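ESSB (Geobacillus thermodenitrificans, PDB 4ANO) is an integral membrane component of the bacterial type VII secretion system, represented by its cytoplasmic fragment, which belongs to a family in the protein kinase clan. Local coordinates at residues E41-V44 against L45-D49; D57-E60 against D61-K64; R80-L84 against L85-R89; A184-L187 against D188-L191; E200-A203 against K204-K208. All coordinates share one frame; numbering follows the deposited sequence. Where two conformers were deposited one is given.

Contact 1: E41-V44 against L45-D49; sequences ELEV and LKEVD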
loop_
_atom_site.group_PDB
_atom_site.type_symbol
_atom_site.label_atom_id
_atom_site.label_comp_id
_atom_site.label_asym_id
_atom_site.label_seq_id
_atom_site.Cartn_x
_atom_site.Cartn_y
_atom_site.Cartn_z
ATOM N N GLU A 41 -20.944 -4.598 11.024
ATOM C CA GLU A 41 -19.759 -5.261 10.409
ATOM C C GLU A 41 -18.615 -4.315 10.196
ATOM O O GLU A 41 -17.477 -4.782 10.161
ATOM C CB GLU A 41 -20.107 -5.855 9.037
ATOM C CG GLU A 41 -21.218 -6.929 9.088
ATOM C CD GLU A 41 -21.965 -7.187 7.774
ATOM O OE1 GLU A 41 -21.559 -6.763 6.675
ATOM O OE2 GLU A 41 -23.018 -7.854 7.869
ATOM N N LEU A 42 -18.912 -3.005 10.038
ATOM C CA LEU A 42 -17.863 -1.993 9.746
ATOM C C LEU A 42 -17.167 -1.471 11.006
ATOM O O LEU A 42 -16.179 -0.734 10.926
ATOM C CB LEU A 42 -18.442 -0.816 8.910
ATOM C CG LEU A 42 -19.065 -1.218 7.585
ATOM C CD1 LEU A 42 -19.204 0.088 6.781
ATOM C CD2 LEU A 42 -18.126 -2.260 6.815
ATOM N N GLU A 43 -17.667 -1.851 12.171
ATOM C CA GLU A 43 -17.103 -1.349 13.452
ATOM C C GLU A 43 -15.629 -1.751 13.588
ATOM O O GLU A 43 -14.834 -0.964 14.185
ATOM C CB GLU A 43 -18.024 -1.714 14.666
ATOM C CG GLU A 43 -17.569 -1.059 16.066
ATOM C CD GLU A 43 -16.231 -1.524 16.565
ATOM O OE1 GLU A 43 -15.927 -2.721 16.362
ATOM O OE2 GLU A 43 -15.471 -0.713 17.208
ATOM N N VAL A 44 -15.225 -2.883 12.972
ATOM C CA VAL A 44 -13.826 -3.340 13.008
ATOM C C VAL A 44 -12.869 -2.256 12.434
ATOM O O VAL A 44 -11.696 -2.261 12.742
ATOM C CB VAL A 44 -13.694 -4.672 12.296
ATOM C CG1 VAL A 44 -13.869 -4.563 10.743
ATOM C CG2 VAL A 44 -12.412 -5.368 12.693
ATOM N N LEU A 45 -13.400 -1.306 11.646
ATOM C CA LEU A 45 -12.544 -0.331 10.979
ATOM C C LEU A 45 -12.097 0.686 12.014
ATOM O O LEU A 45 -11.094 1.372 11.750
ATOM C CB LEU A 45 -13.299 0.385 9.848
ATOM C CG LEU A 45 -13.490 -0.463 8.528
ATOM C CD1 LEU A 45 -14.245 0.435 7.438
ATOM C CD2 LEU A 45 -12.107 -0.863 8.012
ATOM N N LYS A 46 -12.778 0.693 13.171
ATOM C CA LYS A 46 -12.338 1.594 14.303
ATOM C C LYS A 46 -11.064 1.042 14.997
ATOM O O LYS A 46 -10.433 1.723 15.847
ATOM C CB LYS A 46 -13.437 1.766 15.364
ATOM C CG LYS A 46 -14.813 2.253 14.933
ATOM C CD LYS A 46 -14.877 3.697 14.447
ATOM C CE LYS A 46 -14.699 4.675 15.566
ATOM N NZ LYS A 46 -14.788 5.971 14.888
ATOM N N GLU A 47 -10.735 -0.186 14.633
ATOM C CA GLU A 47 -9.747 -0.985 15.329
ATOM C C GLU A 47 -8.706 -1.531 14.363
ATOM O O GLU A 47 -8.305 -2.709 14.422
ATOM C CB GLU A 47 -10.424 -2.091 16.185
ATOM C CG GLU A 47 -11.075 -1.606 17.528
ATOM C CD GLU A 47 -12.565 -1.421 17.406
ATOM O OE1 GLU A 47 -12.976 -1.070 16.279
ATOM O OE2 GLU A 47 -13.333 -1.662 18.389
ATOM N N VAL A 48 -8.239 -0.662 13.476
ATOM C CA VAL A 48 -7.196 -1.112 12.558
ATOM C C VAL A 48 -5.838 -0.864 13.178
ATOM O O VAL A 48 -5.029 -1.767 13.289
ATOM C CB VAL A 48 -7.316 -0.478 11.175
ATOM C CG1 VAL A 48 -6.146 -0.928 10.243
ATOM C CG2 VAL A 48 -8.745 -0.807 10.646
ATOM N N ASP A 49 -5.597 0.359 13.591
ATOM C CA ASP A 49 -4.215 0.644 14.054
ATOM C C ASP A 49 -4.418 1.795 15.017
ATOM O O ASP A 49 -5.246 2.599 14.820
ATOM C CB ASP A 49 -3.279 0.948 12.872
ATOM C CG ASP A 49 -3.567 2.314 12.227
ATOM O OD1 ASP A 49 -3.187 3.337 12.821
ATOM O OD2 ASP A 49 -4.113 2.356 11.073
#
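Glu43 and Glu47, four residues apart, bring their carboxylates together at a steep angle in one of the two modelled conformers of Glu47, and the approach is uncertain to that extent: the two planes stand 87° to each other, and Glu43 OE2 lies 2.6 Å from Glu47 OE2. Glu43 CG lies anti to the backbone N (chi1 -173°), and the chain then folds at chi2, which swings the acid round toward the following turn. Two acid oxygens so near each other would probably need a proton between them, if that conformer is right. Lys46 lies alongside the same turn, with CB 3.3 Å from Glu43 O and 3.7 Å from Glu43 OE2; its chain then bends away, and NZ is held by the carboxylate of Asp55 and the carbonyl of Arg54. The backbone beneath is a short 3-10 helix in the loop between strands 25-30 and 53-58. The evidence is a run of three bonds, each from a residue to the one three positions back: Leu45 N to Leu42 O at 2.9 Å, Lys46 N to Glu43 O at 2.8 Å and Glu47 N to Val44 O at 3.0 Å. Leu45 sets its CB against the same carbonyl that its amide uses, 3.3 Å from Leu42 O. Both leucines reach Ile56 of strand 53-58 and Val130 of strand 129-130, while Val44 reaches Val130 and Leu106.

Contact 2: D57-E60 against D61-K64; sequences DVSE and DEVK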
loop_
_atom_site.group_PDB
_atom_site.type_symbol
_atom_site.label_atom_id
_atom_site.label_comp_id
_atom_site.label_asym_id
_atom_site.label_seq_id
_atom_site.Cartn_x
_atom_site.Cartn_y
_atom_site.Cartn_z
ATOM N N ASP A 57 -19.714 6.582 8.579
ATOM C CA ASP A 57 -21.123 6.986 8.586
ATOM C C ASP A 57 -21.849 6.090 7.614
ATOM O O ASP A 57 -21.602 6.167 6.403
ATOM C CB ASP A 57 -21.382 8.407 8.088
ATOM C CG ASP A 57 -22.858 8.817 8.320
ATOM O OD1 ASP A 57 -23.402 8.632 9.456
ATOM O OD2 ASP A 57 -23.473 9.382 7.407
ATOM N N VAL A 58 -22.741 5.238 8.121
ATOM C CA VAL A 58 -23.599 4.395 7.298
ATOM C C VAL A 58 -24.965 5.128 7.239
ATOM O O VAL A 58 -25.729 5.136 8.221
ATOM C CB VAL A 58 -23.746 2.977 7.888
ATOM C CG1 VAL A 58 -24.595 2.116 7.022
ATOM C CG2 VAL A 58 -22.328 2.344 8.039
ATOM N N SER A 59 -25.243 5.727 6.102
ATOM C CA SER A 59 -26.529 6.420 5.863
ATOM C C SER A 59 -27.409 5.477 5.045
ATOM O O SER A 59 -26.969 4.407 4.617
ATOM C CB SER A 59 -26.221 7.718 5.119
ATOM O OG SER A 59 -25.811 7.490 3.768
ATOM N N GLU A 60 -28.676 5.858 4.779
ATOM C CA GLU A 60 -29.518 4.976 4.056
ATOM C C GLU A 60 -28.962 4.569 2.698
ATOM O O GLU A 60 -29.124 3.445 2.296
ATOM C CB GLU A 60 -30.881 5.633 3.747
ATOM C CG GLU A 60 -31.476 6.245 4.922
ATOM C CD GLU A 60 -32.978 6.415 4.717
ATOM O OE1 GLU A 60 -33.406 6.490 3.534
ATOM O OE2 GLU A 60 -33.646 6.440 5.778
ATOM N N ASP A 61 -28.238 5.452 2.003
ATOM C CA ASP A 61 -27.800 5.112 0.664
ATOM C C ASP A 61 -26.265 4.936 0.519
ATOM O O ASP A 61 -25.802 4.526 -0.512
ATOM C CB ASP A 61 -28.254 6.192 -0.295
ATOM C CG ASP A 61 -29.773 6.185 -0.479
ATOM O OD1 ASP A 61 -30.397 5.113 -0.302
ATOM O OD2 ASP A 61 -30.293 7.253 -0.788
ATOM N N GLU A 62 -25.510 5.355 1.504
ATOM C CA GLU A 62 -24.033 5.395 1.277
ATOM C C GLU A 62 -23.272 4.997 2.511
ATOM O O GLU A 62 -23.762 5.064 3.617
ATOM C CB GLU A 62 -23.533 6.827 0.951
ATOM C CG GLU A 62 -24.063 7.316 -0.359
ATOM C CD GLU A 62 -23.680 8.721 -0.643
ATOM O OE1 GLU A 62 -23.634 9.565 0.253
ATOM O OE2 GLU A 62 -23.407 8.948 -1.835
ATOM N N VAL A 63 -22.035 4.536 2.307
ATOM C CA VAL A 63 -21.130 4.348 3.422
ATOM C C VAL A 63 -19.957 5.342 3.186
ATOM O O VAL A 63 -19.343 5.344 2.110
ATOM C CB VAL A 63 -20.571 2.854 3.480
ATOM C CG1 VAL A 63 -19.370 2.755 4.420
ATOM C CG2 VAL A 63 -21.739 1.884 3.871
ATOM N N LYS A 64 -19.689 6.172 4.178
ATOM C CA LYS A 64 -18.612 7.201 4.135
ATOM C C LYS A 64 -17.559 6.858 5.204
ATOM O O LYS A 64 -17.915 6.447 6.360
ATOM C CB LYS A 64 -19.203 8.616 4.294
ATOM C CG LYS A 64 -18.203 9.709 4.433
ATOM C CD LYS A 64 -19.031 10.949 4.889
ATOM C CE LYS A 64 -18.457 12.243 4.454
ATOM N NZ LYS A 64 -19.081 13.328 5.380
HETATM O O HOH W 1 -25.834 9.657 1.992
HETATM O O HOH W 2 -32.896 6.905 1.209
#
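Asp57 and Lys64 form a hydrogen-bonded antiparallel pair in which each amide serves the other's carbonyl: Asp57 N to Lys64 O and Lys64 N to Asp57 O both measure 2.9 Å. Next to it, Val58 and Val63 make a non-hydrogen-bonded pair. Their side chains share one face of the sheet, where the methyls Val58 CG2 and Val63 CG2 meet at 4.2 Å, and Val63 CA adds a C-H contact to Asp57 O at 3.5 Å. Between the strands the chain reverses at Glu60 and Asp61, the corner residues of the four-residue turn Ser59-Glu62; Glu60 (phi/psi near -57/-34) and Asp61 have the conformations of a type I turn. Ser59 closes this turn in two ways. Its amide gives a 3.0 Å bond to Glu62 O. Its hydroxyl, placed between backbone N and carbonyl carbon (chi1 71°), accepts from Glu62 N, the OG-to-N distance being 3.1 Å; this holds for one of the two conformers of the serine. In that conformer a water also links Ser59 OG to Glu62 OE1, at 2.8 Å from each oxygen. The other oxygen of that acid, Glu62 OE2, is bonded to Gln30 NE2, which probably helps to orient the carboxylate. The whole is a beta hairpin at one edge of a four-stranded antiparallel sheet. Strand 53-58 is one of its two outermost strands, and strand 62-68 lies between it and strand 25-30, where Lys64 rests on Thr26 and Ile28; Leu34, Pro39 and Leu42 pack on the valine face.

Contact 3: R80-L84 against L85-R89; sequences RKTTL and LSRIR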
loop_
_atom_site.group_PDB
_atom_site.type_symbol
_atom_site.label_atom_id
_atom_site.label_comp_id
_atom_site.label_asym_id
_atom_site.label_seq_id
_atom_site.Cartn_x
_atom_site.Cartn_y
_atom_site.Cartn_z
ATOM N N ARG A 80 9.744 8.581 -1.172
ATOM C CA ARG A 80 10.360 8.414 -2.507
ATOM C C ARG A 80 11.582 9.376 -2.697
ATOM O O ARG A 80 12.518 9.083 -3.455
ATOM C CB ARG A 80 9.266 8.538 -3.609
ATOM C CG ARG A 80 9.713 8.424 -5.150
ATOM C CD ARG A 80 10.459 7.124 -5.652
ATOM N NE ARG A 80 10.985 7.327 -7.023
ATOM C CZ ARG A 80 12.155 7.905 -7.304
ATOM N NH1 ARG A 80 12.962 8.319 -6.307
ATOM N NH2 ARG A 80 12.549 8.044 -8.572
ATOM N N LYS A 81 11.601 10.448 -1.923
ATOM C CA LYS A 81 12.722 11.398 -1.941
ATOM C C LYS A 81 13.933 11.065 -1.081
ATOM O O LYS A 81 14.961 11.785 -1.159
ATOM C CB LYS A 81 12.255 12.803 -1.546
ATOM C CG LYS A 81 11.149 13.276 -2.466
ATOM C CD LYS A 81 10.709 14.626 -1.905
ATOM C CE LYS A 81 9.473 15.182 -2.645
ATOM N NZ LYS A 81 9.498 15.143 -4.139
ATOM N N THR A 82 13.806 10.079 -0.192
ATOM C CA THR A 82 14.882 9.645 0.691
ATOM C C THR A 82 15.861 8.824 -0.123
ATOM O O THR A 82 15.617 8.559 -1.310
ATOM C CB THR A 82 14.346 8.842 1.911
ATOM O OG1 THR A 82 13.629 7.668 1.493
ATOM C CG2 THR A 82 13.369 9.677 2.731
ATOM N N THR A 83 16.960 8.464 0.517
ATOM C CA THR A 83 17.964 7.521 0.043
ATOM C C THR A 83 17.388 6.192 -0.533
ATOM O O THR A 83 16.394 5.710 -0.014
ATOM C CB THR A 83 18.806 7.257 1.293
ATOM O OG1 THR A 83 19.929 8.166 1.316
ATOM C CG2 THR A 83 19.261 5.871 1.383
ATOM N N LEU A 84 18.006 5.613 -1.575
ATOM C CA LEU A 84 17.620 4.272 -2.045
ATOM C C LEU A 84 17.588 3.291 -0.877
ATOM O O LEU A 84 16.620 2.547 -0.714
ATOM C CB LEU A 84 18.522 3.747 -3.170
ATOM C CG LEU A 84 18.130 2.376 -3.725
ATOM C CD1 LEU A 84 16.650 2.375 -4.213
ATOM C CD2 LEU A 84 19.036 2.039 -4.865
ATOM N N LEU A 85 18.622 3.316 -0.018
ATOM C CA LEU A 85 18.721 2.389 1.112
ATOM C C LEU A 85 17.505 2.468 2.047
ATOM O O LEU A 85 16.823 1.475 2.451
ATOM C CB LEU A 85 20.020 2.639 1.928
ATOM C CG LEU A 85 20.182 1.774 3.198
ATOM C CD1 LEU A 85 20.114 0.257 3.007
ATOM C CD2 LEU A 85 21.491 2.159 3.946
ATOM N N SER A 86 17.144 3.710 2.315
ATOM C CA SER A 86 15.963 3.966 3.083
ATOM C C SER A 86 14.624 3.494 2.455
ATOM O O SER A 86 13.692 3.023 3.134
ATOM C CB SER A 86 15.838 5.467 3.080
ATOM O OG SER A 86 14.640 5.775 3.714
ATOM N N ARG A 87 14.486 3.791 1.175
ATOM C CA ARG A 87 13.297 3.248 0.470
ATOM C C ARG A 87 13.213 1.724 0.471
ATOM O O ARG A 87 12.106 1.153 0.556
ATOM C CB ARG A 87 13.265 3.823 -0.946
ATOM C CG ARG A 87 12.755 5.275 -1.007
ATOM C CD ARG A 87 13.557 6.163 -1.995
ATOM N NE ARG A 87 13.767 5.626 -3.356
ATOM C CZ ARG A 87 14.740 6.050 -4.170
ATOM N NH1 ARG A 87 15.593 6.985 -3.775
ATOM N NH2 ARG A 87 14.877 5.532 -5.405
ATOM N N ILE A 88 14.347 1.028 0.329
ATOM C CA ILE A 88 14.292 -0.472 0.322
ATOM C C ILE A 88 13.936 -0.966 1.712
ATOM O O ILE A 88 13.208 -1.970 1.844
ATOM C CB ILE A 88 15.659 -1.132 -0.047
ATOM C CG1 ILE A 88 15.983 -0.819 -1.493
ATOM C CG2 ILE A 88 15.621 -2.737 0.200
ATOM C CD1 ILE A 88 17.518 -1.076 -1.760
ATOM N N ARG A 89 14.364 -0.244 2.763
ATOM C CA ARG A 89 14.044 -0.709 4.128
ATOM C C ARG A 89 12.560 -0.544 4.333
ATOM O O ARG A 89 11.928 -1.410 4.964
ATOM C CB ARG A 89 14.850 0.052 5.201
ATOM C CG ARG A 89 16.247 -0.627 5.467
ATOM C CD ARG A 89 17.148 0.237 6.397
ATOM N NE ARG A 89 18.539 -0.274 6.510
ATOM C CZ ARG A 89 19.604 0.468 6.879
ATOM N NH1 ARG A 89 19.470 1.765 7.169
ATOM N NH2 ARG A 89 20.827 -0.080 6.952
#
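The first turn of helix 84-98 is tied back to the loop before it by Arg87, which bends at chi2 (139°) and chi3 (50°) to lay its guanidinium beside the incoming chain. Arg87 NH1 gives a straight bond to Thr82 O, 2.9 Å long and in both the guanidinium and carbonyl planes. One face of the group carries the guanidinium of Arg80, nearly flat on it with centres 4.5 Å apart and planes at 24°; the opposite face meets Leu84 CA, 3.8 Å above the plane. The nearby carbonyls probably ease the closeness of the two like charges: Arg87 NE and NH2 reach Leu155 O and Thr156 O, and Arg80 NH2 reaches Gly158 O. A leucine in place of Arg87 would probably leave the carbonyls of Thr82, Leu155 and Thr156 without this donor and Arg80 without the flat group it stacks on. Ser86 OG donates over 3.1 Å to Thr82 OG1, which is also bonded to Ile79 O, while Thr83 O, at the N-cap, accepts from Arg87 N at 3.0 Å. Leu84 CG and Ile88 CD1 touch at 4.0 Å, and the helix start packs against helix 187-207, Leu85 on Val198, Ile88 on Val198 and Trp197.

Contact 4: A184-L187 against D188-L191; sequences ADHL and DAVL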
loop_
_atom_site.group_PDB
_atom_site.type_symbol
_atom_site.label_atom_id
_atom_site.label_comp_id
_atom_site.label_asym_id
_atom_site.label_seq_id
_atom_site.Cartn_x
_atom_site.Cartn_y
_atom_site.Cartn_z
ATOM N N ALA A 184 9.310 -13.192 -8.589
ATOM C CA ALA A 184 9.121 -13.849 -7.295
ATOM C C ALA A 184 7.691 -14.442 -7.181
ATOM O O ALA A 184 6.726 -13.820 -7.584
ATOM C CB ALA A 184 9.506 -12.881 -6.132
ATOM N N ASP A 185 7.643 -15.599 -6.537
ATOM C CA ASP A 185 6.546 -16.552 -6.545
ATOM C C ASP A 185 5.380 -16.157 -5.586
ATOM O O ASP A 185 4.176 -16.399 -5.829
ATOM C CB ASP A 185 7.150 -17.907 -6.106
ATOM C CG ASP A 185 8.635 -18.142 -6.667
ATOM O OD1 ASP A 185 9.630 -17.312 -6.491
ATOM O OD2 ASP A 185 8.831 -19.250 -7.287
ATOM N N HIS A 186 5.791 -15.549 -4.477
ATOM C CA HIS A 186 4.958 -15.226 -3.342
ATOM C C HIS A 186 5.676 -14.133 -2.550
ATOM O O HIS A 186 6.826 -13.771 -2.845
ATOM C CB HIS A 186 4.743 -16.474 -2.442
ATOM C CG HIS A 186 5.985 -17.251 -2.125
ATOM N ND1 HIS A 186 6.990 -16.781 -1.300
ATOM C CD2 HIS A 186 6.388 -18.488 -2.523
ATOM C CE1 HIS A 186 7.954 -17.685 -1.211
ATOM N NE2 HIS A 186 7.607 -18.733 -1.933
ATOM N N LEU A 187 5.009 -13.669 -1.498
ATOM C CA LEU A 187 5.507 -12.547 -0.722
ATOM C C LEU A 187 6.800 -12.859 -0.039
ATOM O O LEU A 187 7.677 -11.989 0.109
ATOM C CB LEU A 187 4.442 -12.096 0.301
ATOM C CG LEU A 187 3.201 -11.476 -0.281
ATOM C CD1 LEU A 187 2.139 -11.249 0.787
ATOM C CD2 LEU A 187 3.717 -10.065 -0.982
ATOM N N ASP A 188 6.972 -14.111 0.386
ATOM C CA ASP A 188 8.252 -14.448 1.019
ATOM C C ASP A 188 9.383 -14.341 0.008
ATOM O O ASP A 188 10.476 -13.879 0.366
ATOM C CB ASP A 188 8.279 -15.846 1.669
ATOM C CG ASP A 188 7.480 -15.919 2.950
ATOM O OD1 ASP A 188 6.972 -14.879 3.428
ATOM O OD2 ASP A 188 7.316 -17.055 3.477
ATOM N N ALA A 189 9.149 -14.725 -1.259
ATOM C CA ALA A 189 10.277 -14.634 -2.234
ATOM C C ALA A 189 10.481 -13.194 -2.615
ATOM O O ALA A 189 11.592 -12.841 -3.004
ATOM C CB ALA A 189 10.041 -15.436 -3.481
ATOM N N VAL A 190 9.445 -12.372 -2.503
ATOM C CA VAL A 190 9.624 -10.930 -2.724
ATOM C C VAL A 190 10.518 -10.444 -1.611
ATOM O O VAL A 190 11.500 -9.780 -1.892
ATOM C CB VAL A 190 8.310 -10.176 -2.756
ATOM C CG1 VAL A 190 8.542 -8.654 -2.734
ATOM C CG2 VAL A 190 7.587 -10.565 -4.008
ATOM N N LEU A 191 10.229 -10.883 -0.379
ATOM C CA LEU A 191 11.035 -10.482 0.777
ATOM C C LEU A 191 12.504 -10.946 0.645
ATOM O O LEU A 191 13.423 -10.149 0.881
ATOM C CB LEU A 191 10.379 -10.934 2.075
ATOM C CG LEU A 191 11.109 -10.503 3.343
ATOM C CD1 LEU A 191 10.921 -9.017 3.489
ATOM C CD2 LEU A 191 10.555 -11.209 4.564
#
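His186 supplies most of the hydrogen bonding here through its carbonyl, which accepts from Val190 N at 3.0 Å and more weakly from Ala189 N. Leu187 O then takes Leu191 N at 2.8 Å, so that the regular helical pattern is established within a few residues. On the incoming side, Lys149 NZ bonds to the carbonyl of Ala184. The imidazole stands close to the amides of the first turn: His186 ND1 lies 3.2 Å from Asp188 N, at the ring edge, and 3.0 Å from Ala189 N. Its chi1 of 47° sets CG between the backbone N and the carbonyl carbon, the torsion that turns the ring over this first turn. His186 occupies the N-cap position, just before helix 187-207, at a tight corner after helix 176-183, from which Ala184 is the first residue to leave helical angles. Contacts of the ring with carbon come next. The CB of Asp188 is 3.4 Å from His186 ND1, its carboxylate plane nearly perpendicular to the imidazole at 89°, and Ala189 CB makes an off-centre CH-pi contact, 4.2 Å from the ring centroid. Purely apolar packing lies on the inner side of the corner, where the methyl of Ala184 touches both Ala189 CB and Val190 CG2 at 3.7 Å. Further inward, Leu187 and Val190 press on Leu145 of helix 141-155, and Val190 and Leu191 on Val95 of helix 84-98.

Contact 5: E200-A203 against K204-K208; sequences EEEA and KERAK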
loop_
_atom_site.group_PDB
_atom_site.type_symbol
_atom_site.label_atom_id
_atom_site.label_comp_id
_atom_site.label_asym_id
_atom_site.label_seq_id
_atom_site.Cartn_x
_atom_site.Cartn_y
_atom_site.Cartn_z
ATOM N N GLU A 200 23.179 -5.334 -0.475
ATOM C CA GLU A 200 24.016 -4.786 -1.526
ATOM C C GLU A 200 24.104 -3.285 -1.413
ATOM O O GLU A 200 25.207 -2.655 -1.490
ATOM C CB GLU A 200 23.467 -5.199 -2.896
ATOM C CG GLU A 200 23.726 -6.661 -3.205
ATOM C CD GLU A 200 23.116 -7.100 -4.518
ATOM O OE1 GLU A 200 22.365 -6.309 -5.158
ATOM O OE2 GLU A 200 23.400 -8.256 -4.914
ATOM N N GLU A 201 22.931 -2.690 -1.199
ATOM C CA GLU A 201 22.867 -1.258 -1.164
ATOM C C GLU A 201 23.493 -0.701 0.112
ATOM O O GLU A 201 24.152 0.334 0.079
ATOM C CB GLU A 201 21.398 -0.779 -1.235
ATOM C CG GLU A 201 21.362 0.723 -1.328
ATOM C CD GLU A 201 22.036 1.310 -2.622
ATOM O OE1 GLU A 201 22.236 0.587 -3.637
ATOM O OE2 GLU A 201 22.291 2.555 -2.670
ATOM N N GLU A 202 23.353 -1.405 1.227
ATOM C CA GLU A 202 24.003 -0.961 2.487
ATOM C C GLU A 202 25.557 -0.999 2.353
ATOM O O GLU A 202 26.218 -0.074 2.806
ATOM C CB GLU A 202 23.597 -1.861 3.667
ATOM C CG GLU A 202 24.333 -1.547 4.953
ATOM C CD GLU A 202 23.811 -2.236 6.200
ATOM O OE1 GLU A 202 22.563 -2.291 6.395
ATOM O OE2 GLU A 202 24.639 -2.653 7.009
ATOM N N ALA A 203 26.088 -2.011 1.683
ATOM C CA ALA A 203 27.581 -2.098 1.500
ATOM C C ALA A 203 28.031 -0.886 0.687
ATOM O O ALA A 203 29.058 -0.238 1.015
ATOM C CB ALA A 203 27.931 -3.420 0.816
ATOM N N LYS A 204 27.249 -0.479 -0.314
ATOM C CA LYS A 204 27.623 0.696 -1.155
ATOM C C LYS A 204 27.660 2.008 -0.393
ATOM O O LYS A 204 28.532 2.807 -0.579
ATOM C CB LYS A 204 26.723 0.826 -2.399
ATOM C CG LYS A 204 26.978 -0.259 -3.477
ATOM C CD LYS A 204 25.956 -0.154 -4.630
ATOM C CE LYS A 204 26.179 -1.220 -5.706
ATOM N NZ LYS A 204 25.051 -1.246 -6.707
ATOM N N GLU A 205 26.657 2.248 0.444
ATOM C CA GLU A 205 26.595 3.475 1.206
ATOM C C GLU A 205 27.716 3.521 2.221
ATOM O O GLU A 205 28.316 4.555 2.398
ATOM C CB GLU A 205 25.238 3.560 1.915
ATOM C CG GLU A 205 24.103 3.696 0.867
ATOM C CD GLU A 205 24.014 5.058 0.306
ATOM O OE1 GLU A 205 24.750 5.383 -0.659
ATOM O OE2 GLU A 205 23.147 5.817 0.826
ATOM N N ARG A 206 28.055 2.369 2.821
ATOM C CA ARG A 206 29.174 2.323 3.780
ATOM C C ARG A 206 30.514 2.692 3.131
ATOM O O ARG A 206 31.342 3.350 3.775
ATOM C CB ARG A 206 29.298 0.974 4.545
ATOM C CG ARG A 206 27.997 0.606 5.343
ATOM C CD ARG A 206 28.166 -0.756 6.151
ATOM N NE ARG A 206 26.994 -0.884 7.034
ATOM C CZ ARG A 206 26.847 -0.139 8.125
ATOM N NH1 ARG A 206 27.850 0.715 8.460
ATOM N NH2 ARG A 206 25.742 -0.264 8.865
ATOM N N ALA A 207 30.698 2.295 1.865
ATOM C CA ALA A 207 31.977 2.538 1.212
ATOM C C ALA A 207 32.222 4.057 1.098
ATOM O O ALA A 207 33.367 4.458 0.957
ATOM C CB ALA A 207 32.015 1.845 -0.183
ATOM N N LYS A 208 31.123 4.819 1.150
ATOM C CA LYS A 208 31.172 6.293 1.035
ATOM C C LYS A 208 31.674 6.958 2.341
ATOM O O LYS A 208 31.994 8.170 2.322
ATOM C CB LYS A 208 29.774 6.834 0.744
ATOM C CG LYS A 208 29.254 6.479 -0.646
ATOM C CD LYS A 208 27.952 7.161 -1.013
ATOM C CE LYS A 208 27.531 6.702 -2.396
ATOM N NZ LYS A 208 26.068 6.910 -2.522
HETATM O O HOH W 3 24.777 3.616 -2.415
#
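Glu202 CG, anti to the backbone N (chi1 174°), starts an extended chain that carries the acid alongside Arg206, the firm part of this contact. One oxygen, Glu202 OE2, lies in the guanidinium plane of Arg206 and takes bonds from NE at 2.9 Å and from NH2 at 3.2 Å. Both nitrogens approach from the same face of the carboxylate, NE on the anti side and NH2 from well above the plane, the flat groups turned 68° apart. The other oxygen, OE1, is held by Arg89 in a salt bridge to helix 84-98. A glutamine here, with no charge, would probably leave Arg206 and Arg89 without their anionic partner and weaken that tie. On the other flank the grip is looser. Glu201 OE1 stays 4.6 Å from Lys204 NZ, beyond a salt bridge; Glu201 OE2, 4.3 Å from Glu205 OE1, shares a water with it. Lys208 NZ, paired with Glu205 OE1 at 2.7 Å, probably offsets the negative charges. Glu201 CB rests on Ile88 CD1, while its OE1 lies against Leu84 CD2. Backbone bonds four residues apart, such as Arg206 N to Glu202 O, run beneath a classic i to i+4 glutamate-arginine salt bridge near the C-terminal end of helix 187-207.

In the fold
None of the five contacts is wholly core. Contacts 1 and 4 are partly buried, each keeping leucines or a valine inward and polar groups outward, whereas contacts 2, 3 and 5 lie at the surface. Contacts 1 and 2 belong to the four-stranded-sheet end and join through Leu42 CD1, 3.6 Å from Val63 CG1. Contacts 3 and 5 meet at the helical end by charge, Arg89 NH2 lying 2.9 Å from Glu202 OE1, with Ile88 and Leu84 against Glu201. Contacts 4 and 5 share helix 187-207: its start has backbone bonds to the carbonyl of N-cap residue His186 and methyl packing, its far end ion pairs. The centres of contacts 2 and 5 are 52 Å apart.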